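Local coordinates for periplasmic oligopeptide-binding protein (Burkholderia pseudomallei, PDB 3ZS6), which probably binds oligopeptides in the periplasm and delivers them to an ABC transporter, as OppA-type binding proteins do, at residues G32-E37 with I192-S197; L124-I129 with I134-E139; S236-A239 with Q244-K247; L282-D287 with A323-A328. All coordinates share one frame; numbering follows the deposited sequence.

Contact 1. Residues G32-E37 with I192-S197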
loop_
_atom_site.group_PDB
_atom_site.type_symbol
_atom_site.label_atom_id
_atom_site.label_comp_id
_atom_site.label_asym_id
_atom_site.label_seq_id
_atom_site.Cartn_x
_atom_site.Cartn_y
_atom_site.Cartn_z
ATOM N N GLY A 32 5.418 7.023 8.929
ATOM C CA GLY A 32 5.012 6.509 10.230
ATOM C C GLY A 32 5.951 5.477 10.844
ATOM O O GLY A 32 6.071 5.381 12.081
ATOM N N LEU A 33 6.619 4.695 9.996
ATOM C CA LEU A 33 7.506 3.642 10.497
ATOM C C LEU A 33 8.884 4.172 10.900
ATOM O O LEU A 33 9.648 3.486 11.575
ATOM C CB LEU A 33 7.621 2.491 9.497
ATOM C CG LEU A 33 6.363 1.627 9.338
ATOM C CD1 LEU A 33 6.511 0.676 8.160
ATOM C CD2 LEU A 33 6.032 0.839 10.623
ATOM N N ASP A 34 9.204 5.395 10.486
ATOM C CA ASP A 34 10.346 6.106 11.057
ATOM C C ASP A 34 9.986 6.606 12.473
ATOM O O ASP A 34 10.853 6.703 13.338
ATOM C CB ASP A 34 10.746 7.303 10.182
ATOM C CG ASP A 34 11.558 6.909 8.951
ATOM O OD1 ASP A 34 11.941 5.722 8.791
ATOM O OD2 ASP A 34 11.833 7.816 8.142
ATOM N N LEU A 35 8.707 6.919 12.705
ATOM C CA LEU A 35 8.257 7.470 14.000
ATOM C C LEU A 35 7.806 6.420 15.029
ATOM O O LEU A 35 7.901 6.652 16.242
ATOM C CB LEU A 35 7.125 8.480 13.792
ATOM C CG LEU A 35 7.466 9.751 13.006
ATOM C CD1 LEU A 35 6.195 10.511 12.645
ATOM C CD2 LEU A 35 8.440 10.649 13.796
ATOM N N PHE A 36 7.313 5.280 14.542
ATOM C CA PHE A 36 6.785 4.219 15.403
ATOM C C PHE A 36 7.415 2.877 15.053
ATOM O O PHE A 36 7.774 2.628 13.903
ATOM C CB PHE A 36 5.265 4.078 15.252
ATOM C CG PHE A 36 4.480 5.286 15.688
ATOM C CD1 PHE A 36 4.249 6.338 14.810
ATOM C CD2 PHE A 36 3.949 5.356 16.971
ATOM C CE1 PHE A 36 3.504 7.448 15.200
ATOM C CE2 PHE A 36 3.210 6.462 17.378
ATOM C CZ PHE A 36 2.985 7.510 16.492
ATOM N N GLU A 37 7.529 2.007 16.049
ATOM C CA GLU A 37 8.087 0.677 15.844
ATOM C C GLU A 37 7.125 -0.378 16.346
ATOM O O GLU A 37 6.688 -0.327 17.495
ATOM C CB GLU A 37 9.409 0.535 16.603
ATOM C CG GLU A 37 10.069 -0.839 16.439
ATOM C CD GLU A 37 11.336 -0.962 17.261
ATOM O OE1 GLU A 37 11.267 -0.767 18.496
ATOM O OE2 GLU A 37 12.400 -1.233 16.667
ATOM N N ILE A 192 7.832 17.763 6.478
ATOM C CA ILE A 192 7.858 17.100 7.768
ATOM C C ILE A 192 9.320 16.882 8.145
ATOM O O ILE A 192 10.112 16.417 7.328
ATOM C CB ILE A 192 7.113 15.760 7.733
ATOM C CG1 ILE A 192 5.619 15.983 7.964
ATOM C CG2 ILE A 192 7.687 14.788 8.781
ATOM C CD1 ILE A 192 4.768 14.737 7.749
ATOM N N VAL A 193 9.687 17.258 9.367
ATOM C CA VAL A 193 11.061 17.076 9.841
ATOM C C VAL A 193 11.069 16.232 11.115
ATOM O O VAL A 193 10.227 16.417 12.002
ATOM C CB VAL A 193 11.771 18.434 10.124
ATOM C CG1 VAL A 193 13.224 18.213 10.541
ATOM C CG2 VAL A 193 11.694 19.358 8.918
ATOM N N MET A 194 12.022 15.307 11.205
ATOM C CA MET A 194 12.164 14.463 12.392
ATOM C C MET A 194 13.629 14.281 12.776
ATOM O O MET A 194 14.516 14.330 11.922
ATOM C CB MET A 194 11.471 13.106 12.205
ATOM C CG MET A 194 12.009 12.252 11.074
ATOM S SD MET A 194 10.991 10.770 10.731
ATOM C CE MET A 194 9.442 11.464 10.156
ATOM N N ALA A 195 13.870 14.068 14.067
ATOM C CA ALA A 195 15.229 14.010 14.603
ATOM C C ALA A 195 15.480 12.672 15.284
ATOM O O ALA A 195 14.567 12.088 15.877
ATOM C CB ALA A 195 15.441 15.141 15.596
ATOM N N LYS A 196 16.717 12.189 15.207
ATOM C CA LYS A 196 17.060 10.916 15.839
ATOM C C LYS A 196 16.648 10.958 17.313
ATOM O O LYS A 196 16.877 11.953 18.002
ATOM C CB LYS A 196 18.558 10.628 15.715
ATOM C CG LYS A 196 19.025 9.381 16.472
ATOM C CD LYS A 196 20.532 9.163 16.328
ATOM C CE LYS A 196 21.021 8.070 17.277
ATOM N NZ LYS A 196 22.447 7.700 17.022
ATOM N N SER A 197 16.028 9.886 17.789
ATOM C CA SER A 197 15.587 9.824 19.177
ATOM C C SER A 197 16.635 9.171 20.063
ATOM O O SER A 197 17.093 8.068 19.778
ATOM C CB SER A 197 14.283 9.035 19.294
ATOM O OG SER A 197 13.952 8.817 20.655
#
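Helix 26-35 of this periplasmic binding protein packs its last turn on a mixed beta-sheet of four strands, and D34 and L35 meet M194 of strand 191-196 there. M194 carries the whole strand side of the contact. Its CG stands between the backbone N and the carbonyl carbon (chi1 61°), and the chain runs out straight from CG before bending at the thioether (chi3 65°), which turns the methyl to L35 while the sulfur touches both helix residues. SD lies 3.5 Å from CB of D34, the two side chains crossing at about a right angle, and D34 OD2 is a looser 4.0 Å from the same sulfur. M194 CE is 3.9 Å from L35 CD2 and equally far from L35 CG, while M194 SD reaches L35 CD2 at 4.0 Å. No hydrogen bond links the two segments; the buried join consists mainly of sulfur and methyl lying against aliphatic carbon. The carboxylate of D34 has its polar partners elsewhere, since OD2 is hydrogen-bonded to Y213 OH and S499 OG. The helix ends just after L35. Strand 191-196 runs between strands 181-187 and 210-215, and M194 also touches Y181 on one of them and V211 and Y213 on the other. Backbone hydrogen bonds of D34 with Y181 and of L35 with G179 tie the helix end to the start of strand 181-187 and the residues just before it.

Contact 2. Residues L124-I129 with I134-E139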
loop_
_atom_site.group_PDB
_atom_site.type_symbol
_atom_site.label_atom_id
_atom_site.label_comp_id
_atom_site.label_asym_id
_atom_site.label_seq_id
_atom_site.Cartn_x
_atom_site.Cartn_y
_atom_site.Cartn_z
ATOM N N LEU A 124 -10.976 -8.981 21.432
ATOM C CA LEU A 124 -9.938 -9.226 20.427
ATOM C C LEU A 124 -8.880 -10.220 20.918
ATOM O O LEU A 124 -8.419 -10.147 22.062
ATOM C CB LEU A 124 -9.268 -7.910 20.020
ATOM C CG LEU A 124 -8.297 -7.920 18.837
ATOM C CD1 LEU A 124 -9.000 -8.386 17.559
ATOM C CD2 LEU A 124 -7.700 -6.523 18.640
ATOM N N GLY A 125 -8.478 -11.130 20.038
ATOM C CA GLY A 125 -7.513 -12.157 20.394
ATOM C C GLY A 125 -6.064 -11.713 20.536
ATOM O O GLY A 125 -5.161 -12.384 20.040
ATOM N N ILE A 126 -5.828 -10.583 21.199
ATOM C CA ILE A 126 -4.475 -10.239 21.618
ATOM C C ILE A 126 -4.432 -10.057 23.132
ATOM O O ILE A 126 -5.264 -9.353 23.703
ATOM C CB ILE A 126 -3.916 -8.978 20.921
ATOM C CG1 ILE A 126 -2.476 -8.720 21.386
ATOM C CG2 ILE A 126 -4.786 -7.769 21.203
ATOM C CD1 ILE A 126 -1.752 -7.628 20.608
ATOM N N ARG A 127 -3.454 -10.687 23.774
ATOM C CA ARG A 127 -3.404 -10.714 25.235
ATOM C C ARG A 127 -2.005 -10.435 25.790
ATOM O O ARG A 127 -1.003 -10.943 25.277
ATOM C CB ARG A 127 -3.913 -12.069 25.733
ATOM C CG ARG A 127 -3.975 -12.219 27.236
ATOM C CD ARG A 127 -4.757 -13.474 27.622
ATOM N NE ARG A 127 -4.055 -14.710 27.278
ATOM C CZ ARG A 127 -3.416 -15.477 28.161
ATOM N NH1 ARG A 127 -3.387 -15.137 29.446
ATOM N NH2 ARG A 127 -2.807 -16.587 27.761
ATOM N N ALA A 128 -1.946 -9.625 26.842
ATOM C CA ALA A 128 -0.697 -9.433 27.572
ATOM C C ALA A 128 -0.567 -10.477 28.686
ATOM O O ALA A 128 -1.166 -10.338 29.755
ATOM C CB ALA A 128 -0.623 -8.026 28.140
ATOM N N ILE A 129 0.204 -11.530 28.429
ATOM C CA ILE A 129 0.450 -12.553 29.447
ATOM C C ILE A 129 1.201 -11.934 30.621
ATOM O O ILE A 129 0.958 -12.261 31.785
ATOM C CB ILE A 129 1.239 -13.743 28.866
ATOM C CG1 ILE A 129 0.389 -14.455 27.812
ATOM C CG2 ILE A 129 1.675 -14.710 29.979
ATOM C CD1 ILE A 129 1.089 -15.600 27.127
ATOM N N ILE A 134 3.479 -11.109 24.673
ATOM C CA ILE A 134 2.216 -10.966 23.951
ATOM C C ILE A 134 1.755 -12.274 23.314
ATOM O O ILE A 134 2.533 -12.977 22.676
ATOM C CB ILE A 134 2.312 -9.897 22.859
ATOM C CG1 ILE A 134 2.394 -8.511 23.495
ATOM C CG2 ILE A 134 1.110 -9.997 21.905
ATOM C CD1 ILE A 134 2.700 -7.406 22.512
ATOM N N GLU A 135 0.478 -12.592 23.494
ATOM C CA GLU A 135 -0.122 -13.733 22.821
ATOM C C GLU A 135 -1.155 -13.253 21.798
ATOM O O GLU A 135 -2.071 -12.506 22.137
ATOM C CB GLU A 135 -0.787 -14.667 23.834
ATOM C CG GLU A 135 -1.511 -15.838 23.193
ATOM C CD GLU A 135 -2.398 -16.581 24.169
ATOM O OE1 GLU A 135 -3.505 -16.084 24.462
ATOM O OE2 GLU A 135 -1.986 -17.658 24.647
ATOM N N VAL A 136 -0.999 -13.679 20.549
ATOM C CA VAL A 136 -1.989 -13.383 19.517
ATOM C C VAL A 136 -2.644 -14.659 18.988
ATOM O O VAL A 136 -1.961 -15.575 18.517
ATOM C CB VAL A 136 -1.379 -12.590 18.336
ATOM C CG1 VAL A 136 -2.444 -12.307 17.272
ATOM C CG2 VAL A 136 -0.773 -11.292 18.832
ATOM N N LYS A 137 -3.967 -14.717 19.095
ATOM C CA LYS A 137 -4.749 -15.800 18.510
ATOM C C LYS A 137 -5.308 -15.323 17.177
ATOM O O LYS A 137 -5.863 -14.230 17.101
ATOM C CB LYS A 137 -5.909 -16.179 19.433
ATOM C CG LYS A 137 -5.490 -16.711 20.799
ATOM C CD LYS A 137 -5.321 -18.220 20.778
ATOM C CE LYS A 137 -5.010 -18.745 22.168
ATOM N NZ LYS A 137 -4.848 -20.220 22.167
ATOM N N THR A 138 -5.164 -16.136 16.134
ATOM C CA THR A 138 -5.692 -15.797 14.815
ATOM C C THR A 138 -6.887 -16.679 14.477
ATOM O O THR A 138 -6.999 -17.794 14.987
ATOM C CB THR A 138 -4.629 -15.960 13.712
ATOM O OG1 THR A 138 -4.106 -17.294 13.744
ATOM C CG2 THR A 138 -3.491 -14.966 13.910
ATOM N N GLU A 139 -7.770 -16.175 13.615
ATOM C CA GLU A 139 -8.981 -16.903 13.215
ATOM C C GLU A 139 -8.643 -18.196 12.488
ATOM O O GLU A 139 -9.308 -19.208 12.665
ATOM C CB GLU A 139 -9.856 -16.034 12.305
ATOM C CG GLU A 139 -10.470 -14.823 12.983
ATOM C CD GLU A 139 -11.689 -15.168 13.819
ATOM O OE1 GLU A 139 -12.039 -16.364 13.900
ATOM O OE2 GLU A 139 -12.298 -14.240 14.392
#
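R127 and E135, a hydrogen-bonded antiparallel pair in the hairpin of strands 126-128 and 133-137, are joined by both backbone and side chains. R127 N donates to E135 O at 2.8 Å, and E135 N returns a nearly straight bond to R127 O (N-H...O angle 176°), also 2.8 Å long. A salt bridge joins their side chains on the sheet face that carries both. R127 NE gives a hydrogen to E135 OE1 at 3.2 Å; the oxygen sits in the guanidinium plane, yet the donor meets it from above the carboxylate plane. Because the two planes stand 60° apart, this is no flat two-pronged pairing, and the bonds from R127 NH2 to E135 OE1 and OE2 are weak. The arginine chain gets there by folding at chi3 (69°), which turns NE back toward the glutamate. Two residues along, past the non-hydrogen-bonded pair I126-V136, K137 N donates to G125 O at 2.8 Å. I129 CG1 lies over one face of the R127 guanidinium, 3.8 Å above its plane and offset toward the rim, and I129 CD1 is 3.9 Å from E135 CB. The hairpin's other face is apolar, with I126 CG1 3.8 Å from I134 CG2; I126 also touches W89, and I134 touches F85, both of helix 82-93. The hairpin is thus two-sided: aliphatic carbon packs inward on a helix, while the outer charge pair, with R127 exposed, probably gains only modestly from its skewed geometry.

Contact 3. Residues S236-A239 with Q244-K247; sequences SIPA and QISK
I245 holds CG1 beside its backbone N, away from the carbonyl carbon (chi1 -68°), and with chi2 at 176° the extended branch carries CD1 from helix 242-249 into the angle between I237 and P238. On the loop side, I237 has CG1 between its backbone N and carbonyl carbon (chi1 48°), which leaves CB and CG2 to receive the methyl. I245 CD1 is 3.8 Å from I237 CB and 3.9 Å from I237 CG2. The proline is closer: P238 CD comes within 3.5 Å of I245 CD1, tighter than usual for two carbons. One methyl group therefore makes the whole contact from the helix, touching a branched carbon, the CG2 methyl beside it and the ring carbon next to the proline nitrogen. Among the neighbours, L480 of strand 470-480 is touched by both I237 and I245, I245 also meets L253 of strand 253-258, and P238 leans on L223 of helix 219-227. With no hydrogen bond between the segments, this contact of loop and helix rests on buried hydrocarbon, and probably on close fit and exclusion of water.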
loop_
_atom_site.group_PDB
_atom_site.type_symbol
_atom_site.label_atom_id
_atom_site.label_comp_id
_atom_site.label_asym_id
_atom_site.label_seq_id
_atom_site.Cartn_x
_atom_site.Cartn_y
_atom_site.Cartn_z
ATOM N N SER A 236 10.146 8.365 -7.271
ATOM C CA SER A 236 10.247 7.588 -8.501
ATOM C C SER A 236 11.096 8.341 -9.528
ATOM O O SER A 236 11.999 9.087 -9.167
ATOM C CB SER A 236 8.845 7.320 -9.057
ATOM O OG SER A 236 8.892 6.606 -10.276
ATOM N N ILE A 237 10.802 8.143 -10.807
ATOM C CA ILE A 237 11.374 8.983 -11.861
ATOM C C ILE A 237 10.255 9.405 -12.817
ATOM O O ILE A 237 9.230 8.736 -12.891
ATOM C CB ILE A 237 12.460 8.243 -12.662
ATOM C CG1 ILE A 237 11.970 6.857 -13.082
ATOM C CG2 ILE A 237 13.752 8.123 -11.844
ATOM C CD1 ILE A 237 12.815 6.232 -14.169
ATOM N N PRO A 238 10.447 10.510 -13.555
ATOM C CA PRO A 238 9.400 10.944 -14.495
ATOM C C PRO A 238 9.126 9.903 -15.573
ATOM O O PRO A 238 10.049 9.250 -16.054
ATOM C CB PRO A 238 9.993 12.204 -15.141
ATOM C CG PRO A 238 11.084 12.657 -14.208
ATOM C CD PRO A 238 11.617 11.405 -13.565
ATOM N N ALA A 239 7.864 9.764 -15.959
ATOM C CA ALA A 239 7.499 8.893 -17.071
ATOM C C ALA A 239 8.250 9.296 -18.336
ATOM O O ALA A 239 8.432 10.485 -18.601
ATOM C CB ALA A 239 5.994 8.941 -17.310
ATOM N N GLN A 244 17.256 9.206 -20.539
ATOM C CA GLN A 244 18.129 10.336 -20.275
ATOM C C GLN A 244 18.621 10.285 -18.836
ATOM O O GLN A 244 19.758 10.641 -18.552
ATOM C CB GLN A 244 17.404 11.662 -20.525
ATOM C CG GLN A 244 16.370 12.013 -19.457
ATOM C CD GLN A 244 16.004 13.492 -19.446
ATOM O OE1 GLN A 244 16.480 14.269 -20.275
ATOM N NE2 GLN A 244 15.153 13.885 -18.499
ATOM N N ILE A 245 17.752 9.850 -17.932
ATOM C CA ILE A 245 18.095 9.780 -16.518
ATOM C C ILE A 245 19.194 8.756 -16.256
ATOM O O ILE A 245 20.127 9.011 -15.492
ATOM C CB ILE A 245 16.870 9.439 -15.672
ATOM C CG1 ILE A 245 15.883 10.612 -15.712
ATOM C CG2 ILE A 245 17.285 9.123 -14.247
ATOM C CD1 ILE A 245 14.592 10.355 -14.987
ATOM N N SER A 246 19.079 7.602 -16.903
ATOM C CA SER A 246 20.070 6.546 -16.762
ATOM C C SER A 246 21.446 7.033 -17.206
ATOM O O SER A 246 22.468 6.737 -16.572
ATOM C CB SER A 246 19.645 5.330 -17.589
ATOM O OG SER A 246 20.643 4.329 -17.571
ATOM N N LYS A 247 21.466 7.794 -18.294
ATOM C CA LYS A 247 22.714 8.273 -18.863
ATOM C C LYS A 247 23.355 9.291 -17.937
ATOM O O LYS A 247 24.571 9.279 -17.732
ATOM C CB LYS A 247 22.461 8.905 -20.234
ATOM C CG LYS A 247 23.698 9.472 -20.898
ATOM C CD LYS A 247 23.318 10.580 -21.871
ATOM C CE LYS A 247 22.133 10.174 -22.738
ATOM N NZ LYS A 247 21.354 11.356 -23.215
#

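Contact 4. Residues L282-D287 with A323-A328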
loop_
_atom_site.group_PDB
_atom_site.type_symbol
_atom_site.label_atom_id
_atom_site.label_comp_id
_atom_site.label_asym_id
_atom_site.label_seq_id
_atom_site.Cartn_x
_atom_site.Cartn_y
_atom_site.Cartn_z
ATOM N N LEU A 282 -14.275 -2.107 -21.230
ATOM C CA LEU A 282 -13.341 -1.024 -20.957
ATOM C C LEU A 282 -11.934 -1.574 -20.763
ATOM O O LEU A 282 -10.953 -0.985 -21.228
ATOM C CB LEU A 282 -13.778 -0.227 -19.723
ATOM C CG LEU A 282 -15.091 0.565 -19.820
ATOM C CD1 LEU A 282 -15.460 1.169 -18.463
ATOM C CD2 LEU A 282 -14.999 1.659 -20.883
ATOM N N ALA A 283 -11.843 -2.719 -20.097
ATOM C CA ALA A 283 -10.551 -3.341 -19.820
ATOM C C ALA A 283 -9.845 -3.872 -21.067
ATOM O O ALA A 283 -8.637 -3.697 -21.228
ATOM C CB ALA A 283 -10.711 -4.461 -18.795
ATOM N N MET A 284 -10.594 -4.528 -21.943
ATOM C CA MET A 284 -9.979 -5.293 -23.022
ATOM C C MET A 284 -9.501 -4.428 -24.181
ATOM O O MET A 284 -8.702 -4.868 -24.998
ATOM C CB MET A 284 -10.930 -6.390 -23.527
ATOM C CG MET A 284 -12.123 -5.887 -24.303
ATOM S SD MET A 284 -13.287 -7.221 -24.678
ATOM C CE MET A 284 -12.200 -8.447 -25.397
ATOM N N VAL A 285 -9.976 -3.192 -24.249
ATOM C CA VAL A 285 -9.579 -2.307 -25.342
ATOM C C VAL A 285 -8.247 -1.562 -25.106
ATOM O O VAL A 285 -7.572 -1.169 -26.062
ATOM C CB VAL A 285 -10.716 -1.322 -25.673
ATOM C CG1 VAL A 285 -10.181 -0.075 -26.322
ATOM C CG2 VAL A 285 -11.765 -2.013 -26.562
ATOM N N LEU A 286 -7.861 -1.384 -23.843
ATOM C CA LEU A 286 -6.620 -0.674 -23.521
ATOM C C LEU A 286 -5.370 -1.469 -23.915
ATOM O O LEU A 286 -5.208 -2.624 -23.528
ATOM C CB LEU A 286 -6.554 -0.333 -22.026
ATOM C CG LEU A 286 -7.696 0.453 -21.383
ATOM C CD1 LEU A 286 -7.546 0.426 -19.859
ATOM C CD2 LEU A 286 -7.766 1.890 -21.899
ATOM N N ASP A 287 -4.482 -0.834 -24.672
ATOM C CA ASP A 287 -3.245 -1.471 -25.119
ATOM C C ASP A 287 -2.131 -1.232 -24.094
ATOM O O ASP A 287 -1.473 -0.187 -24.111
ATOM C CB ASP A 287 -2.847 -0.904 -26.484
ATOM C CG ASP A 287 -1.814 -1.755 -27.197
ATOM O OD1 ASP A 287 -0.980 -2.389 -26.514
ATOM O OD2 ASP A 287 -1.836 -1.777 -28.449
ATOM N N ALA A 323 -5.854 -11.292 -24.123
ATOM C CA ALA A 323 -4.534 -10.671 -24.052
ATOM C C ALA A 323 -3.706 -10.986 -25.300
ATOM O O ALA A 323 -2.785 -10.249 -25.654
ATOM C CB ALA A 323 -3.797 -11.120 -22.802
ATOM N N SER A 324 -4.040 -12.084 -25.973
ATOM C CA SER A 324 -3.282 -12.499 -27.147
ATOM C C SER A 324 -4.073 -12.327 -28.442
ATOM O O SER A 324 -3.696 -12.861 -29.483
ATOM C CB SER A 324 -2.813 -13.948 -26.994
ATOM O OG SER A 324 -3.912 -14.807 -26.755
ATOM N N TRP A 325 -5.167 -11.575 -28.374
ATOM C CA TRP A 325 -5.980 -11.302 -29.552
ATOM C C TRP A 325 -5.480 -10.091 -30.337
ATOM O O TRP A 325 -4.978 -9.133 -29.757
ATOM C CB TRP A 325 -7.437 -11.058 -29.160
ATOM C CG TRP A 325 -8.144 -12.241 -28.560
ATOM C CD1 TRP A 325 -7.647 -13.501 -28.383
ATOM C CD2 TRP A 325 -9.482 -12.263 -28.053
ATOM N NE1 TRP A 325 -8.597 -14.308 -27.799
ATOM C CE2 TRP A 325 -9.732 -13.570 -27.585
ATOM C CE3 TRP A 325 -10.495 -11.304 -27.952
ATOM C CZ2 TRP A 325 -10.956 -13.943 -27.025
ATOM C CZ3 TRP A 325 -11.711 -11.675 -27.391
ATOM C CH2 TRP A 325 -11.929 -12.983 -26.936
ATOM N N PRO A 326 -5.615 -10.136 -31.669
ATOM C CA PRO A 326 -5.421 -8.927 -32.470
ATOM C C PRO A 326 -6.287 -7.814 -31.901
ATOM O O PRO A 326 -7.408 -8.076 -31.459
ATOM C CB PRO A 326 -5.951 -9.338 -33.845
ATOM C CG PRO A 326 -5.722 -10.814 -33.902
ATOM C CD PRO A 326 -5.892 -11.323 -32.497
ATOM N N MET A 327 -5.788 -6.587 -31.913
ATOM C CA MET A 327 -6.540 -5.487 -31.324
ATOM C C MET A 327 -7.912 -5.330 -31.984
ATOM O O MET A 327 -8.914 -5.123 -31.301
ATOM C CB MET A 327 -5.742 -4.175 -31.369
ATOM C CG MET A 327 -6.367 -3.046 -30.559
ATOM S SD MET A 327 -6.645 -3.482 -28.820
ATOM C CE MET A 327 -4.970 -3.823 -28.266
ATOM N N ALA A 328 -7.955 -5.439 -33.310
ATOM C CA ALA A 328 -9.214 -5.315 -34.043
ATOM C C ALA A 328 -10.278 -6.267 -33.495
ATOM O O ALA A 328 -11.442 -5.895 -33.341
ATOM C CB ALA A 328 -8.995 -5.557 -35.545
#
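M284, in the last turn of helix 276-285, reaches across to W325 with its terminal methyl. CG sits between the backbone N and the carbonyl carbon (chi1 71°), and a bend at chi3 swings CE to 3.8 Å from W325 CZ3 and 4.2 Å from CE3. The methyl comes to the six-membered ring obliquely. On the polar edge of the indole, W325 NE1 is hydrogen-bonded to D321 OD1. At V285 the backbone takes part, its carbonyl O lying 3.7 Å from M327 SD, while the valine side chain itself stays farther off. Here the end of one helix meets the start of another, for P326 is the N-cap of helix 327-340 and M327 begins its first turn. Farther along that helix, Y333, A334 and L337 touch M284, with A334 against V285 as well. R330 NH1 donates a hydrogen bond to M284 O, joining the C-terminal end of helix 276-285 to helix 327-340. D287 ends the segment as N-cap of helix 288-296, its OD1 capping a backbone N just beyond. Its other oxygen, OD2, is 3.7 Å from M327 CE, and the same methyl is 3.9 Å from D287 CG and 4.0 Å from CB. M327 sets off with CG opposite its backbone N (chi1 -170°), then bends at both chi2 and chi3, which lets SD face the V285 carbonyl while CE meets the D287 side chain, the two chains crossing at a slant.

From the N terminus, contact 1 closes the longest loop, bringing helix 26-35 onto strand 191-196. Contact 2 is nested inside it: the short hairpin at the edge of a five-stranded antiparallel sheet, with its centre about 27 Å from that of contact 1. After contact 1 closes, contact 3 makes a tight local loop that sets the chain before helix 242-249 against that helix. Contact 4 follows, joining helix 276-285 to the start of helix 327-340, its centre about 29 Å from that of contact 3. No two contacts cross or touch; contact 2 lies across the chain's centre from contacts 3 and 4, about 47 and 48 Å away between centres.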